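Local atomic coordinates of PpBBE-like 1 D396N (Physcomitrella patens subsp. patens, PDB entry 6EO5), a protein that probably oxidises cellobiose as a bicovalently flavinylated oxidase of the berberine bridge enzyme family. Residues N141-V145 / N323-T327; K226-N230 / A289-T294. The contacts are given in a common frame with arbitrary orientation. Residues are numbered along the deposited sequence.

Contact 1 (N141-V145 / N323-T327); sequences NCPTV and NVPFT. With FAD (flavin-adenine dinucleotide), chain C.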
loop_
_atom_site.group_PDB
_atom_site.type_symbol
_atom_site.label_atom_id
_atom_site.label_comp_id
_atom_site.label_asym_id
_atom_site.label_seq_id
_atom_site.Cartn_x
_atom_site.Cartn_y
_atom_site.Cartn_z
ATOM N N ASN A 141 2.710 -1.246 7.717
ATOM C CA ASN A 141 2.810 -2.063 8.917
ATOM C C ASN A 141 2.223 -3.464 8.787
ATOM O O ASN A 141 2.253 -4.214 9.766
ATOM C CB ASN A 141 2.155 -1.346 10.102
ATOM C CG ASN A 141 0.667 -1.345 10.008
ATOM O OD1 ASN A 141 0.107 -1.192 8.915
ATOM N ND2 ASN A 141 -0.000 -1.540 11.144
ATOM N N CYS A 142 1.692 -3.850 7.629
ATOM C CA CYS A 142 1.257 -5.226 7.420
ATOM C C CYS A 142 2.444 -6.089 6.993
ATOM O O CYS A 142 2.984 -5.878 5.896
ATOM C CB CYS A 142 0.160 -5.278 6.376
ATOM S SG CYS A 142 -1.246 -4.180 6.740
ATOM N N PRO A 143 2.884 -7.057 7.807
ATOM C CA PRO A 143 4.139 -7.759 7.494
ATOM C C PRO A 143 4.094 -8.600 6.228
ATOM O O PRO A 143 5.152 -8.801 5.608
ATOM C CB PRO A 143 4.368 -8.635 8.733
ATOM C CG PRO A 143 3.566 -8.001 9.793
ATOM C CD PRO A 143 2.366 -7.438 9.129
ATOM N N THR A 144 2.918 -9.102 5.827
ATOM C CA THR A 144 2.823 -9.977 4.664
ATOM C C THR A 144 2.652 -9.224 3.348
ATOM O O THR A 144 2.568 -9.874 2.296
ATOM C CB THR A 144 1.676 -10.989 4.833
ATOM O OG1 THR A 144 0.413 -10.330 4.738
ATOM C CG2 THR A 144 1.765 -11.676 6.180
ATOM N N VAL A 145 2.629 -7.884 3.375
ATOM C CA VAL A 145 2.460 -7.099 2.156
ATOM C C VAL A 145 3.725 -7.167 1.315
ATOM O O VAL A 145 4.847 -7.133 1.842
ATOM C CB VAL A 145 2.102 -5.642 2.498
ATOM C CG1 VAL A 145 2.369 -4.706 1.315
ATOM C CG2 VAL A 145 0.656 -5.547 2.918
ATOM N N ASN A 323 7.975 -15.210 9.484
ATOM C CA ASN A 323 6.923 -16.219 9.451
ATOM C C ASN A 323 5.608 -15.649 9.948
ATOM O O ASN A 323 4.909 -16.278 10.749
ATOM C CB ASN A 323 7.287 -17.436 10.297
ATOM C CG ASN A 323 8.527 -18.131 9.798
ATOM O OD1 ASN A 323 8.479 -18.879 8.821
ATOM N ND2 ASN A 323 9.655 -17.893 10.467
ATOM N N VAL A 324 5.245 -14.450 9.508
ATOM C CA VAL A 324 3.952 -13.906 9.910
ATOM C C VAL A 324 2.877 -14.615 9.101
ATOM O O VAL A 324 2.949 -14.647 7.865
ATOM C CB VAL A 324 3.887 -12.387 9.723
ATOM C CG1 VAL A 324 2.567 -11.846 10.266
ATOM C CG2 VAL A 324 5.079 -11.723 10.436
ATOM N N PRO A 325 1.907 -15.240 9.759
ATOM C CA PRO A 325 0.871 -16.001 9.036
ATOM C C PRO A 325 0.092 -15.118 8.067
ATOM O O PRO A 325 -0.383 -14.042 8.433
ATOM C CB PRO A 325 -0.037 -16.517 10.159
ATOM C CG PRO A 325 0.799 -16.437 11.412
ATOM C CD PRO A 325 1.770 -15.311 11.224
ATOM N N PHE A 326 -0.049 -15.586 6.821
ATOM C CA PHE A 326 -0.896 -14.884 5.858
ATOM C C PHE A 326 -2.363 -15.109 6.206
ATOM O O PHE A 326 -2.831 -16.252 6.247
ATOM C CB PHE A 326 -0.616 -15.351 4.430
ATOM C CG PHE A 326 -1.188 -14.439 3.375
ATOM C CD1 PHE A 326 -0.477 -13.336 2.934
ATOM C CD2 PHE A 326 -2.443 -14.677 2.829
ATOM C CE1 PHE A 326 -0.994 -12.483 1.961
ATOM C CE2 PHE A 326 -2.962 -13.831 1.859
ATOM C CZ PHE A 326 -2.230 -12.729 1.427
ATOM N N THR A 327 -3.091 -14.027 6.454
ATOM C CA THR A 327 -4.518 -14.098 6.733
ATOM C C THR A 327 -5.288 -13.466 5.586
ATOM O O THR A 327 -4.744 -12.681 4.804
ATOM C CB THR A 327 -4.859 -13.392 8.048
ATOM O OG1 THR A 327 -4.522 -12.007 7.936
ATOM C CG2 THR A 327 -4.060 -13.990 9.190
HETATM P PA FAD C . -0.230 -7.355 -5.186
HETATM O O1A FAD C . -1.697 -7.757 -5.193
HETATM O O2A FAD C . 0.676 -8.530 -5.450
HETATM O O5B FAD C . 0.112 -6.134 -6.185
HETATM C C5B FAD C . -0.759 -5.034 -6.337
HETATM C C4B FAD C . -0.649 -4.444 -7.738
HETATM O O4B FAD C . 0.708 -4.206 -8.063
HETATM C C3B FAD C . -1.189 -5.387 -8.800
HETATM O O3B FAD C . -1.719 -4.615 -9.855
HETATM C C2B FAD C . 0.053 -6.089 -9.283
HETATM O O2B FAD C . -0.101 -6.585 -10.590
HETATM C C1B FAD C . 1.099 -4.986 -9.182
HETATM N N9A FAD C . 2.440 -5.593 -9.026
HETATM C C8A FAD C . 2.820 -6.520 -8.084
HETATM N N7A FAD C . 4.115 -6.842 -8.286
HETATM C C5A FAD C . 4.571 -6.141 -9.345
HETATM C C6A FAD C . 5.801 -6.103 -9.974
HETATM N N6A FAD C . 6.794 -6.862 -9.522
HETATM N N1A FAD C . 5.990 -5.276 -11.059
HETATM C C2A FAD C . 4.947 -4.505 -11.519
HETATM N N3A FAD C . 3.717 -4.547 -10.897
HETATM C C4A FAD C . 3.531 -5.357 -9.826
HETATM N N1 FAD C . -0.950 0.309 2.275
HETATM C C2 FAD C . -0.154 1.308 2.847
HETATM O O2 FAD C . 0.270 2.285 2.195
HETATM N N3 FAD C . 0.190 1.203 4.184
HETATM C C4 FAD C . -0.249 0.139 4.943
HETATM O O4 FAD C . 0.082 0.065 6.122
HETATM C C4X FAD C . -1.041 -0.849 4.378
HETATM N N5 FAD C . -1.437 -1.933 5.132
HETATM C C5X FAD C . -1.940 -3.058 4.507
HETATM C C6 FAD C . -2.205 -4.196 5.262
HETATM C C7 FAD C . -2.600 -5.407 4.673
HETATM C C7M FAD C . -2.861 -6.627 5.527
HETATM C C8 FAD C . -2.841 -5.421 3.282
HETATM C C8M FAD C . -3.383 -6.658 2.591
HETATM C C9 FAD C . -2.656 -4.233 2.549
HETATM C C9A FAD C . -2.187 -3.045 3.137
HETATM N N10 FAD C . -2.033 -1.840 2.439
HETATM C C10 FAD C . -1.359 -0.785 3.024
HETATM C "C1'" FAD C . -2.316 -1.738 0.977
HETATM C "C2'" FAD C . -1.058 -2.116 0.201
HETATM O "O2'" FAD C . -0.108 -1.076 0.156
HETATM C "C3'" FAD C . -1.456 -2.476 -1.212
HETATM O "O3'" FAD C . -2.360 -3.548 -1.101
HETATM C "C4'" FAD C . -0.221 -2.849 -2.028
HETATM O "O4'" FAD C . -0.446 -2.489 -3.377
HETATM C "C5'" FAD C . 0.097 -4.335 -1.882
HETATM O "O5'" FAD C . 1.155 -4.766 -2.713
HETATM P P FAD C . 1.336 -6.353 -2.965
HETATM O O1P FAD C . 2.601 -6.594 -3.755
HETATM O O2P FAD C . 1.279 -7.173 -1.704
HETATM O O3P FAD C . -0.034 -6.739 -3.714
HETATM O O HOH W 1 -2.019 -11.372 5.306
#

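Contact 2 (K226-N230 / A289-T294); sequences KYRWN and AAPNPT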
loop_
_atom_site.group_PDB
_atom_site.type_symbol
_atom_site.label_atom_id
_atom_site.label_comp_id
_atom_site.label_asym_id
_atom_site.label_seq_id
_atom_site.Cartn_x
_atom_site.Cartn_y
_atom_site.Cartn_z
ATOM N N LYS A 226 -0.376 4.600 21.931
ATOM C CA LYS A 226 -1.719 4.293 21.467
ATOM C C LYS A 226 -2.698 4.653 22.574
ATOM O O LYS A 226 -2.543 4.210 23.718
ATOM C CB LYS A 226 -1.839 2.822 21.069
ATOM C CG LYS A 226 -3.205 2.408 20.540
ATOM C CD LYS A 226 -3.093 1.132 19.715
ATOM C CE LYS A 226 -4.460 0.581 19.333
ATOM N NZ LYS A 226 -4.346 -0.539 18.359
ATOM N N TYR A 227 -3.678 5.487 22.237
ATOM C CA TYR A 227 -4.724 5.905 23.163
ATOM C C TYR A 227 -6.047 5.417 22.598
ATOM O O TYR A 227 -6.408 5.767 21.469
ATOM C CB TYR A 227 -4.725 7.426 23.355
ATOM C CG TYR A 227 -3.349 7.980 23.653
ATOM C CD1 TYR A 227 -2.727 7.738 24.876
ATOM C CD2 TYR A 227 -2.655 8.721 22.707
ATOM C CE1 TYR A 227 -1.464 8.226 25.148
ATOM C CE2 TYR A 227 -1.386 9.217 22.974
ATOM C CZ TYR A 227 -0.797 8.964 24.201
ATOM O OH TYR A 227 0.460 9.454 24.479
ATOM N N ARG A 228 -6.772 4.626 23.389
ATOM C CA ARG A 228 -7.887 3.821 22.914
ATOM C C ARG A 228 -9.128 4.083 23.763
ATOM O O ARG A 228 -9.022 4.328 24.968
ATOM C CB ARG A 228 -7.479 2.337 22.956
ATOM C CG ARG A 228 -8.479 1.392 22.402
ATOM C CD ARG A 228 -7.846 0.040 22.105
ATOM N NE ARG A 228 -8.873 -0.887 21.615
ATOM C CZ ARG A 228 -8.620 -2.048 21.018
ATOM N NH1 ARG A 228 -7.360 -2.440 20.815
ATOM N NH2 ARG A 228 -9.635 -2.811 20.616
ATOM N N TRP A 229 -10.303 4.051 23.127
ATOM C CA TRP A 229 -11.593 4.207 23.799
ATOM C C TRP A 229 -12.588 3.199 23.242
ATOM O O TRP A 229 -12.432 2.685 22.132
ATOM C CB TRP A 229 -12.227 5.587 23.605
ATOM C CG TRP A 229 -11.571 6.756 24.237
ATOM C CD1 TRP A 229 -11.949 7.384 25.395
ATOM C CD2 TRP A 229 -10.469 7.507 23.714
ATOM N NE1 TRP A 229 -11.131 8.459 25.635
ATOM C CE2 TRP A 229 -10.215 8.559 24.621
ATOM C CE3 TRP A 229 -9.662 7.384 22.579
ATOM C CZ2 TRP A 229 -9.196 9.482 24.423
ATOM C CZ3 TRP A 229 -8.648 8.298 22.387
ATOM C CH2 TRP A 229 -8.420 9.334 23.307
ATOM N N ASN A 230 -13.650 2.957 24.012
ATOM C CA ASN A 230 -14.726 2.065 23.597
ATOM C C ASN A 230 -16.021 2.686 24.106
ATOM O O ASN A 230 -16.541 2.325 25.162
ATOM C CB ASN A 230 -14.537 0.648 24.112
ATOM C CG ASN A 230 -15.574 -0.317 23.540
ATOM O OD1 ASN A 230 -16.269 -0.008 22.561
ATOM N ND2 ASN A 230 -15.679 -1.490 24.146
ATOM N N ALA A 289 -9.412 15.308 23.561
ATOM C CA ALA A 289 -10.126 14.044 23.474
ATOM C C ALA A 289 -10.902 13.802 24.763
ATOM O O ALA A 289 -10.806 14.557 25.733
ATOM C CB ALA A 289 -9.171 12.883 23.209
ATOM N N ALA A 290 -11.685 12.735 24.763
ATOM C CA ALA A 290 -12.467 12.406 25.929
ATOM C C ALA A 290 -11.552 11.923 27.056
ATOM O O ALA A 290 -10.420 11.482 26.820
ATOM C CB ALA A 290 -13.497 11.345 25.578
ATOM N N PRO A 291 -12.013 12.022 28.297
ATOM C CA PRO A 291 -11.196 11.567 29.422
ATOM C C PRO A 291 -10.994 10.062 29.405
ATOM O O PRO A 291 -11.729 9.310 28.762
ATOM C CB PRO A 291 -12.011 12.003 30.644
ATOM C CG PRO A 291 -13.411 12.168 30.118
ATOM C CD PRO A 291 -13.235 12.702 28.751
ATOM N N ASN A 292 -9.966 9.633 30.131
ATOM C CA ASN A 292 -9.722 8.231 30.459
ATOM C C ASN A 292 -9.406 7.321 29.282
ATOM O O ASN A 292 -9.936 6.206 29.228
ATOM C CB ASN A 292 -10.930 7.639 31.188
ATOM C CG ASN A 292 -11.121 8.238 32.548
ATOM O OD1 ASN A 292 -10.146 8.469 33.276
ATOM N ND2 ASN A 292 -12.380 8.514 32.906
ATOM N N PRO A 293 -8.542 7.708 28.353
ATOM C CA PRO A 293 -8.107 6.743 27.352
ATOM C C PRO A 293 -7.294 5.633 27.988
ATOM O O PRO A 293 -6.561 5.842 28.954
ATOM C CB PRO A 293 -7.242 7.582 26.410
ATOM C CG PRO A 293 -6.675 8.611 27.296
ATOM C CD PRO A 293 -7.829 8.985 28.187
ATOM N N THR A 294 -7.459 4.435 27.450
ATOM C CA THR A 294 -6.435 3.421 27.590
ATOM C C THR A 294 -5.118 4.009 27.107
ATOM O O THR A 294 -5.062 4.619 26.035
ATOM C CB THR A 294 -6.826 2.187 26.783
ATOM O OG1 THR A 294 -7.872 1.505 27.476
ATOM C CG2 THR A 294 -5.677 1.253 26.640
#

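Contact 1 (N141-V145 / N323-T327)
Asn141 begins the segment beside the flavin, its backbone N giving a weak hydrogen bond to FAD O4 (3.3 Å). Cys142 follows with the covalent link, SG to flavin C6 at 1.8 Å, and starts a type I beta turn closed by Val145 N to Cys142 O at 3.2 Å. The middle of this turn meets 323-327: Pro143 CB packs on Val324 CG2 at 3.6 Å, and Thr144 sets its CG2 3.6 Å from Val324 O. Thr144 OG1 lies 3.6 Å from Phe326 CD1 and hydrogen-bonds to His81 as well as to a water (2.7 Å), which accepts from Thr327 N at 3.1 Å. Val145 turns back to the cofactor, CG2 lying 3.5 Å from FAD C8. A 6-S-cysteinyl bond of this kind is one of the two covalent tethers in bicovalent flavoproteins of the berberine bridge enzyme family. With apolar packing and a single water bridge joining the segments, the turn is fixed far more firmly to the flavin than to 323-327.

Contact 2 (K226-N230 / A289-T294)
Two backbone hydrogen bonds define the pairing of 226-230 with 289-294. Arg228 N donates to Thr294 O (3.2 Å) and Thr294 N to Arg228 O (2.9 Å), making an antiparallel hydrogen-bonded pair with the CA atoms 4.9 Å apart. The CB atoms of Arg228 and Thr294 lie on the same face of the sheet, 3.9 Å from each other. CA-H...O contacts supplement the pair, from Tyr227 CA to Thr294 O at 3.2 Å and from Pro293 CA to Arg228 O at 3.5 Å.

The indole of Trp229 is the other anchor. Its NE1 points at two successive carbonyls of the loop, with a hydrogen bond to Pro291 O (3.3 Å) and a weak one to Ala290 O (3.3 Å), both near the ring plane. Pro293 covers one ring face in a CH-pi contact, CB standing 3.7 Å from the centroid of the six-membered ring.

Apolar packing fills the rest. Ala289 CB approaches Trp229 CZ2 at 3.6 Å, and Pro293 CB also touches Tyr227 CB at 4.0 Å. Beyond the segments, Phe285 of helix 279-288 packs against both Tyr227 and Trp229, while Tyr227 OH hydrogen-bonds to Glu297.

The loop therefore leaves the helix, bends around the tryptophan and enters strand 294-300 in register with its neighbour. Such a helix-to-strand connection, here delivering an edge strand beside 222-230, belongs to the seven-stranded antiparallel sheet with helices packed against it that builds the substrate domain of this flavoprotein family.

How the contacts relate
From the N terminus, the chain first reaches 141-145, in the loop before helix 147-153 within the FAD-binding part. It then runs through strand 222-230, whose last residues enter contact 2, and with 58 residues in between, after helix 235-246, strands 253-259 and 264-271 and helix 279-288, it returns at 289-294 to close that loop. Only later, at 323-327, does it come back to the flavin loop and complete contact 1, so contact 2 is nested inside the larger loop. Contact 1 joins the cofactor-binding part to the connection leading into strand 331-338, whereas contact 2 lies at the other edge of that strand's sheet. Their centres are 28 Å apart and they do not touch.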